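Argininosuccinate lyase (Chelativorans sp., PDB 6RXA) is an engineered EDDS lyase, a carbon-nitrogen lyase of the aspartase/fumarase superfamily, whose relatives split argininosuccinate into fumarate and arginine. Local coordinates at residues A[5-10]-A[21-26]; A[196-201]-A[213-218]. The protein carries 2 engineered substitutions. All blocks are in the same frame, centred on the assembly; numbering follows the deposited sequence.

In the fold
The two contacts follow each other in series along a mostly helical chain and share no helix or sheet. Contact 1 comes first, joining the N-terminal loop to helix 20-31; contact 2 pairs the loop after helix 168-193 with the short helix 212-218. Their centres lie about 45 Å apart and their nearest atoms about 29 Å. Loop 5-10 packs on the second subunit, whose Arg112 shares a formate with Tyr26, whereas Asp213 of contact 2 pairs with a lysine of the third. Tyr26 is a known fumarate-binding residue, and the Leu198 side chain lies about 8 Å from that of ligand-binding Ser111, so the contacts occupy separate parts of the chain, each close to residues that bind ligand.

Contact 1. Residues A[5-10]-A[21-26]; sequences VPDATR and EFQELY. With FMT (formic acid), chain D.
Arg10 and Phe22 bury the most surface between the loop 5-10 and the helix 21-26, and they meet at a single point: NH1 of Arg10 stands 4.1 Å from CE2 of Phe22, near the plane of the ring and at its edge. The guanidinium and ring planes are 81° apart, and the two side chains cross obliquely. With CG anti to the backbone N (chi1 -176°), the Phe22 ring is carried toward the loop, and a flat hydrophobic residue suits a buried place where it also packs on the engineered Met290. Arginine is apt because its several N-H groups can serve several acceptors: Arg10 bonds the carbonyl oxygens of Gly16, Thr15, Ala274 and Ala277.

Beside this pair, Asp7 OD2 and Gln23 OE1 lie 4.3 Å apart without bonding each other; Lys18 mediates, making a salt bridge to Asp7 and a hydrogen bond to Gln23. The other carboxylate oxygen shapes the loop. Asp7 OD1 accepts from Thr9 N at 3.0 Å, forming an Asx turn, and from Thr9 OG1 at 2.8 Å; both donors come from the same face, above the carboxylate plane. Thr9 also brings its CB to 3.7 Å from O1 of the formate. With an alanine here the hydroxyl and methyl are gone, and Asp7 OD1 would probably lose one of its two donors and the formate part of its neighbouring wall.

Across from Thr9, Tyr26 OH donates to formate O2 at 3.0 Å, and Arg112 of the second subunit bonds the same ligand. Tyr26 makes cation-pi contacts with Arg294 and Lys18, and both Tyr26 and Arg294 are seen to bind fumarate in another structure of this protein. The arrangement is consistent with one wall of an anion-binding pocket shared between subunits, as active sites of the aspartase/fumarase superfamily are.

Contact 2. Residues A[196-201]-A[213-218]; sequences CPLGAA and DRTSAL
Cys196 and Ser216 make the tight half of this contact. CB of Cys196 lies 3.4 Å from Ser216 OG and 3.6 Å from Ser216 CB, while the Cys196 SG reaches 3.9 Å from Ser216 CA, so the thiol lies alongside the helix backbone. Small side chains suit this spot, where the two CA atoms are only 5.5 Å apart. With SG anti to the backbone N (chi1 -172°), the sulphur of Cys196 also accepts from Leu198 N at 3.6 Å, tying the loop to itself. Ser216 OG makes a weak hydrogen bond to Gly223 O, which gives this buried hydroxyl a partner.

Two residues further along the loop, Leu198 touches Thr215 more lightly: Leu198 CD1 meets Thr215 CG2 at 4.0 Å, and the side chains cross at about a right angle. Thr215 turns this methyl to the loop while OG1 bonds weakly to Asn211 O, a split that suits a threonine with one nonpolar and one polar branch. The type II turn from Pro197 to Ala200 presents Leu198 to the helix; it has Gly199 at its third position, where the positive phi would press a CB against the preceding carbonyl oxygen.

Solvent is reached at Asp213 and Ala217. Ala217 points away from the loop, and Asp213 forms a salt bridge with Lys446 of the third subunit. No charged group takes part between the segments, where the chemistry is van der Waals contact of methyl, methylene and sulphur, with the Ser216 hydroxyl oxygen against the Cys196 methylene. This implies cohesion by close fit and burial, with the two hydroxyls turned to weak hydrogen bonds outside the pair of segments.

Contact 1. Residues A[5-10]-A[21-26]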
ATOM      1  N   VAL A   5      28.932  10.371  30.398  1.00 46.16           N
ATOM      2  CA  VAL A   5      27.718   9.675  30.830  1.00 37.27           C
ATOM      3  C   VAL A   5      27.576   8.327  30.113  1.00 27.42           C
ATOM      4  O   VAL A   5      27.634   8.276  28.895  1.00 24.85           O
ATOM      5  CB  VAL A   5      26.484  10.566  30.598  1.00 38.62           C
ATOM      6  CG1 VAL A   5      25.215   9.742  30.622  1.00 38.75           C
ATOM      7  CG2 VAL A   5      26.414  11.666  31.645  1.00 39.72           C
ATOM      8  N   PRO A   6      27.382   7.244  30.866  1.00 27.02           N
ATOM      9  CA  PRO A   6      27.282   5.924  30.234  1.00 25.92           C
ATOM     10  C   PRO A   6      25.985   5.779  29.454  1.00 23.42           C
ATOM     11  O   PRO A   6      24.984   6.445  29.726  1.00 24.00           O
ATOM     12  CB  PRO A   6      27.292   4.946  31.417  1.00 28.10           C
ATOM     13  CG  PRO A   6      27.569   5.762  32.636  1.00 32.38           C
ATOM     14  CD  PRO A   6      27.167   7.163  32.323  1.00 31.26           C
ATOM     15  N   ASP A   7      26.009   4.876  28.474  1.00 20.92           N
ATOM     16  CA  ASP A   7      24.791   4.488  27.768  1.00 18.48           C
ATOM     17  C   ASP A   7      23.903   3.752  28.757  1.00 18.25           C
ATOM     18  O   ASP A   7      24.222   2.635  29.169  1.00 17.59           O
ATOM     19  CB  ASP A   7      25.163   3.603  26.583  1.00 17.92           C
ATOM     20  CG  ASP A   7      23.954   3.121  25.789  1.00 18.39           C
ATOM     21  OD1 ASP A   7      22.803   3.265  26.258  1.00 18.07           O
ATOM     22  OD2 ASP A   7      24.172   2.579  24.679  1.00 18.74           O
ATOM     23  N   ALA A   8      22.802   4.387  29.158  1.00 17.91           N
ATOM     24  CA  ALA A   8      21.965   3.844  30.218  1.00 18.73           C
ATOM     25  C   ALA A   8      21.223   2.581  29.811  1.00 17.38           C
ATOM     26  O   ALA A   8      20.666   1.913  30.690  1.00 17.90           O
ATOM     27  CB  ALA A   8      20.943   4.897  30.667  1.00 21.51           C
ATOM     28  N   THR A   9      21.197   2.242  28.522  1.00 16.40           N
ATOM     29  CA  THR A   9      20.571   0.999  28.091  1.00 16.25           C
ATOM     30  C   THR A   9      21.492  -0.205  28.260  1.00 16.91           C
ATOM     31  O   THR A   9      21.017  -1.340  28.138  1.00 16.80           O
ATOM     32  CB  THR A   9      20.103   1.062  26.632  1.00 16.76           C
ATOM     33  OG1 THR A   9      21.235   1.036  25.747  1.00 16.25           O
ATOM     34  CG2 THR A   9      19.247   2.279  26.364  1.00 17.45           C
ATOM     35  N   ARG A  10      22.786   0.008  28.543  1.00 16.58           N
ATOM     36  CA  ARG A  10      23.751  -1.087  28.664  1.00 17.07           C
ATOM     37  C   ARG A  10      23.851  -1.517  30.131  1.00 18.26           C
ATOM     38  O   ARG A  10      24.784  -1.195  30.865  1.00 20.08           O
ATOM     39  CB  ARG A  10      25.101  -0.679  28.093  1.00 16.71           C
ATOM     40  CG  ARG A  10      25.033  -0.131  26.683  1.00 15.63           C
ATOM     41  CD  ARG A  10      24.295  -1.038  25.718  1.00 14.66           C
ATOM     42  NE  ARG A  10      24.975  -2.308  25.506  1.00 15.26           N
ATOM     43  CZ  ARG A  10      24.524  -3.275  24.716  1.00 16.13           C
ATOM     44  NH1 ARG A  10      23.374  -3.128  24.070  1.00 15.57           N
ATOM     45  NH2 ARG A  10      25.212  -4.400  24.589  1.00 17.08           N
ATOM     46  N   GLU A  21      27.057   0.008  14.366  1.00 16.20           N
ATOM     47  CA  GLU A  21      25.993  -0.231  13.402  1.00 16.27           C
ATOM     48  C   GLU A  21      24.635  -0.338  14.086  1.00 16.07           C
ATOM     49  O   GLU A  21      23.607   0.065  13.518  1.00 17.06           O
ATOM     50  CB  GLU A  21      26.287  -1.512  12.624  1.00 17.43           C
ATOM     51  CG  GLU A  21      27.619  -1.536  11.908  1.00 19.62           C
ATOM     52  CD  GLU A  21      28.718  -2.201  12.713  1.00 23.44           C
ATOM     53  OE1 GLU A  21      28.704  -2.138  13.969  1.00 23.82           O
ATOM     54  OE2 GLU A  21      29.615  -2.792  12.082  1.00 26.57           O
ATOM     55  N   PHE A  22      24.612  -0.874  15.305  1.00 15.69           N
ATOM     56  CA  PHE A  22      23.389  -0.958  16.092  1.00 15.60           C
ATOM     57  C   PHE A  22      22.963   0.431  16.525  1.00 15.50           C
ATOM     58  O   PHE A  22      21.791   0.795  16.409  1.00 16.10           O
ATOM     59  CB  PHE A  22      23.679  -1.883  17.278  1.00 15.12           C
ATOM     60  CG  PHE A  22      22.501  -2.173  18.177  1.00 15.32           C
ATOM     61  CD1 PHE A  22      21.188  -2.103  17.734  1.00 15.41           C
ATOM     62  CD2 PHE A  22      22.732  -2.531  19.499  1.00 16.33           C
ATOM     63  CE1 PHE A  22      20.132  -2.392  18.612  1.00 16.05           C
ATOM     64  CE2 PHE A  22      21.682  -2.811  20.371  1.00 16.70           C
ATOM     65  CZ  PHE A  22      20.381  -2.740  19.916  1.00 16.38           C
ATOM     66  N   GLN A  23      23.915   1.241  16.976  1.00 15.62           N
ATOM     67  CA  GLN A  23      23.598   2.606  17.364  1.00 15.31           C
ATOM     68  C   GLN A  23      23.016   3.404  16.199  1.00 15.48           C
ATOM     69  O   GLN A  23      22.177   4.280  16.419  1.00 16.15           O
ATOM     70  CB  GLN A  23      24.848   3.263  17.943  1.00 15.14           C
ATOM     71  CG  GLN A  23      24.631   4.692  18.445  1.00 16.45           C
ATOM     72  CD  GLN A  23      23.718   4.751  19.656  1.00 18.62           C
ATOM     73  OE1 GLN A  23      23.885   3.997  20.615  1.00 19.24           O
ATOM     74  NE2 GLN A  23      22.723   5.630  19.600  1.00 19.66           N
ATOM     75  N   GLU A  24      23.425   3.111  14.959  1.00 15.43           N
ATOM     76  CA  GLU A  24      22.888   3.841  13.810  1.00 15.58           C
ATOM     77  C   GLU A  24      21.364   3.767  13.754  1.00 14.66           C
ATOM     78  O   GLU A  24      20.701   4.724  13.336  1.00 15.44           O
ATOM     79  CB  GLU A  24      23.491   3.320  12.503  1.00 20.87           C
ATOM     80  CG  GLU A  24      24.999   3.502  12.357  1.00 28.51           C
ATOM     81  CD  GLU A  24      25.539   2.943  11.041  1.00 26.84           C
ATOM     82  OE1 GLU A  24      24.851   3.111  10.012  1.00 19.94           O
ATOM     83  OE2 GLU A  24      26.651   2.338  11.049  1.00 29.27           O
ATOM     84  N   LEU A  25      20.785   2.634  14.153  1.00 14.48           N
ATOM     85  CA  LEU A  25      19.335   2.485  14.137  1.00 13.68           C
ATOM     86  C   LEU A  25      18.634   3.448  15.084  1.00 14.96           C
ATOM     87  O   LEU A  25      17.452   3.750  14.878  1.00 16.96           O
ATOM     88  CB  LEU A  25      18.952   1.045  14.493  1.00 14.17           C
ATOM     89  CG  LEU A  25      19.213   0.008  13.405  1.00 15.51           C
ATOM     90  CD1 LEU A  25      19.197  -1.396  13.997  1.00 15.11           C
ATOM     91  CD2 LEU A  25      18.219   0.129  12.247  1.00 17.23           C
ATOM     92  N   TYR A  26      19.319   3.911  16.118  1.00 14.85           N
ATOM     93  CA  TYR A  26      18.734   4.845  17.066  1.00 16.97           C
ATOM     94  C   TYR A  26      18.948   6.291  16.665  1.00 18.52           C
ATOM     95  O   TYR A  26      18.257   7.174  17.190  1.00 20.89           O
ATOM     96  CB  TYR A  26      19.347   4.620  18.451  1.00 18.15           C
ATOM     97  CG  TYR A  26      18.940   3.313  19.079  1.00 20.64           C
ATOM     98  CD1 TYR A  26      19.594   2.140  18.759  1.00 18.41           C
ATOM     99  CD2 TYR A  26      17.889   3.255  19.981  1.00 26.68           C
ATOM    100  CE1 TYR A  26      19.211   0.934  19.307  1.00 19.97           C
ATOM    101  CE2 TYR A  26      17.505   2.054  20.551  1.00 28.49           C
ATOM    102  CZ  TYR A  26      18.172   0.900  20.208  1.00 24.34           C
ATOM    103  OH  TYR A  26      17.802  -0.304  20.760  1.00 24.91           O
TER
HETATM  104  C   FMT D 603      17.456  -0.651  24.263  1.00 35.92           C
HETATM  105  O1  FMT D 603      17.187  -0.862  25.449  1.00 29.61           O
HETATM  106  O2  FMT D 603      16.804   0.135  23.572  1.00 32.94           O

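Contact 2. Residues A[196-201]-A[213-218]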
ATOM      1  N   CYS A 196      20.087  13.578 -17.394  1.00 13.88           N
ATOM      2  CA  CYS A 196      19.921  14.987 -17.059  1.00 14.60           C
ATOM      3  C   CYS A 196      18.684  15.584 -17.730  1.00 14.62           C
ATOM      4  O   CYS A 196      18.602  15.560 -18.971  1.00 15.03           O
ATOM      5  CB  CYS A 196      21.147  15.762 -17.501  1.00 15.61           C
ATOM      6  SG  CYS A 196      21.116  17.455 -16.908  1.00 16.07           S
ATOM      7  N   PRO A 197      17.748  16.151 -16.980  1.00 14.18           N
ATOM      8  CA  PRO A 197      16.572  16.804 -17.587  1.00 14.33           C
ATOM      9  C   PRO A 197      16.743  18.296 -17.826  1.00 14.74           C
ATOM     10  O   PRO A 197      15.824  18.933 -18.350  1.00 15.17           O
ATOM     11  CB  PRO A 197      15.484  16.567 -16.536  1.00 14.77           C
ATOM     12  CG  PRO A 197      16.248  16.686 -15.233  1.00 14.80           C
ATOM     13  CD  PRO A 197      17.612  16.058 -15.510  1.00 14.60           C
ATOM     14  N   LEU A 198      17.882  18.876 -17.463  1.00 14.23           N
ATOM     15  CA  LEU A 198      18.077  20.305 -17.646  1.00 14.71           C
ATOM     16  C   LEU A 198      18.029  20.672 -19.122  1.00 16.11           C
ATOM     17  O   LEU A 198      18.556  19.964 -19.982  1.00 18.42           O
ATOM     18  CB  LEU A 198      19.407  20.720 -17.028  1.00 14.39           C
ATOM     19  CG  LEU A 198      19.332  20.676 -15.503  1.00 16.93           C
ATOM     20  CD1 LEU A 198      20.723  20.704 -14.910  1.00 17.48           C
ATOM     21  CD2 LEU A 198      18.484  21.826 -14.951  1.00 19.08           C
ATOM     22  N   GLY A 199      17.388  21.801 -19.408  1.00 15.37           N
ATOM     23  CA  GLY A 199      17.090  22.220 -20.762  1.00 16.20           C
ATOM     24  C   GLY A 199      15.632  22.048 -21.112  1.00 16.38           C
ATOM     25  O   GLY A 199      15.164  22.646 -22.097  1.00 16.24           O
ATOM     26  N   ALA A 200      14.898  21.254 -20.334  1.00 14.98           N
ATOM     27  CA  ALA A 200      13.453  21.188 -20.485  1.00 14.50           C
ATOM     28  C   ALA A 200      12.779  22.478 -20.041  1.00 14.19           C
ATOM     29  O   ALA A 200      11.642  22.752 -20.446  1.00 14.31           O
ATOM     30  CB  ALA A 200      12.904  20.027 -19.656  1.00 15.05           C
ATOM     31  N   ALA A 201      13.456  23.276 -19.221  1.00 13.90           N
ATOM     32  CA  ALA A 201      12.901  24.528 -18.694  1.00 14.10           C
ATOM     33  C   ALA A 201      11.551  24.226 -18.040  1.00 14.76           C
ATOM     34  O   ALA A 201      11.481  23.335 -17.185  1.00 14.06           O
ATOM     35  CB  ALA A 201      12.918  25.618 -19.756  1.00 15.27           C
ATOM     36  N   ASP A 213      23.929  18.981 -23.602  1.00 18.26           N
ATOM     37  CA  ASP A 213      24.965  17.993 -23.337  1.00 19.28           C
ATOM     38  C   ASP A 213      26.063  18.552 -22.437  1.00 19.00           C
ATOM     39  O   ASP A 213      26.641  17.807 -21.639  1.00 19.47           O
ATOM     40  CB  ASP A 213      25.562  17.500 -24.656  1.00 23.86           C
ATOM     41  CG  ASP A 213      24.595  16.645 -25.458  1.00 35.92           C
ATOM     42  OD1 ASP A 213      23.872  15.838 -24.848  1.00 39.00           O
ATOM     43  OD2 ASP A 213      24.569  16.779 -26.698  1.00 45.88           O
ATOM     44  N   ARG A 214      26.373  19.845 -22.545  1.00 19.01           N
ATOM     45  CA  ARG A 214      27.420  20.414 -21.699  1.00 18.40           C
ATOM     46  C   ARG A 214      26.972  20.472 -20.243  1.00 18.36           C
ATOM     47  O   ARG A 214      27.726  20.101 -19.332  1.00 18.17           O
ATOM     48  CB  ARG A 214      27.805  21.809 -22.193  1.00 20.96           C
ATOM     49  CG  ARG A 214      28.704  22.619 -21.232  1.00 28.10           C
ATOM     50  CD  ARG A 214      30.136  22.080 -21.107  1.00 33.06           C
ATOM     51  NE  ARG A 214      30.691  21.738 -22.410  1.00 35.22           N
ATOM     52  CZ  ARG A 214      31.208  20.555 -22.723  1.00 51.78           C
ATOM     53  NH1 ARG A 214      31.664  20.350 -23.949  1.00 81.76           N
ATOM     54  NH2 ARG A 214      31.299  19.590 -21.813  1.00 43.60           N
ATOM     55  N   THR A 215      25.760  20.975 -19.991  1.00 18.06           N
ATOM     56  CA  THR A 215      25.288  21.052 -18.614  1.00 18.17           C
ATOM     57  C   THR A 215      25.269  19.664 -17.996  1.00 16.67           C
ATOM     58  O   THR A 215      25.673  19.475 -16.842  1.00 15.65           O
ATOM     59  CB  THR A 215      23.885  21.659 -18.591  1.00 20.22           C
ATOM     60  OG1 THR A 215      23.811  22.728 -19.547  1.00 20.11           O
ATOM     61  CG2 THR A 215      23.569  22.201 -17.218  1.00 22.00           C
ATOM     62  N   SER A 216      24.806  18.682 -18.772  1.00 15.97           N
ATOM     63  CA  SER A 216      24.751  17.295 -18.327  1.00 16.47           C
ATOM     64  C   SER A 216      26.135  16.779 -17.959  1.00 15.88           C
ATOM     65  O   SER A 216      26.328  16.211 -16.883  1.00 16.36           O
ATOM     66  CB  SER A 216      24.133  16.458 -19.449  1.00 17.37           C
ATOM     67  OG  SER A 216      24.064  15.091 -19.107  1.00 17.69           O
ATOM     68  N   ALA A 217      27.122  17.011 -18.825  1.00 16.13           N
ATOM     69  CA  ALA A 217      28.478  16.542 -18.559  1.00 17.85           C
ATOM     70  C   ALA A 217      29.071  17.215 -17.331  1.00 17.83           C
ATOM     71  O   ALA A 217      29.743  16.566 -16.518  1.00 17.86           O
ATOM     72  CB  ALA A 217      29.341  16.807 -19.792  1.00 19.58           C
ATOM     73  N   LEU A 218      28.856  18.526 -17.186  1.00 17.94           N
ATOM     74  CA  LEU A 218      29.400  19.246 -16.043  1.00 18.80           C
ATOM     75  C   LEU A 218      28.854  18.721 -14.722  1.00 18.08           C
ATOM     76  O   LEU A 218      29.517  18.859 -13.681  1.00 18.60           O
ATOM     77  CB  LEU A 218      29.075  20.732 -16.200  1.00 19.02           C
ATOM     78  CG  LEU A 218      29.933  21.493 -17.217  1.00 19.26           C
ATOM     79  CD1 LEU A 218      29.304  22.851 -17.499  1.00 19.15           C
ATOM     80  CD2 LEU A 218      31.355  21.633 -16.691  1.00 19.84           C
TER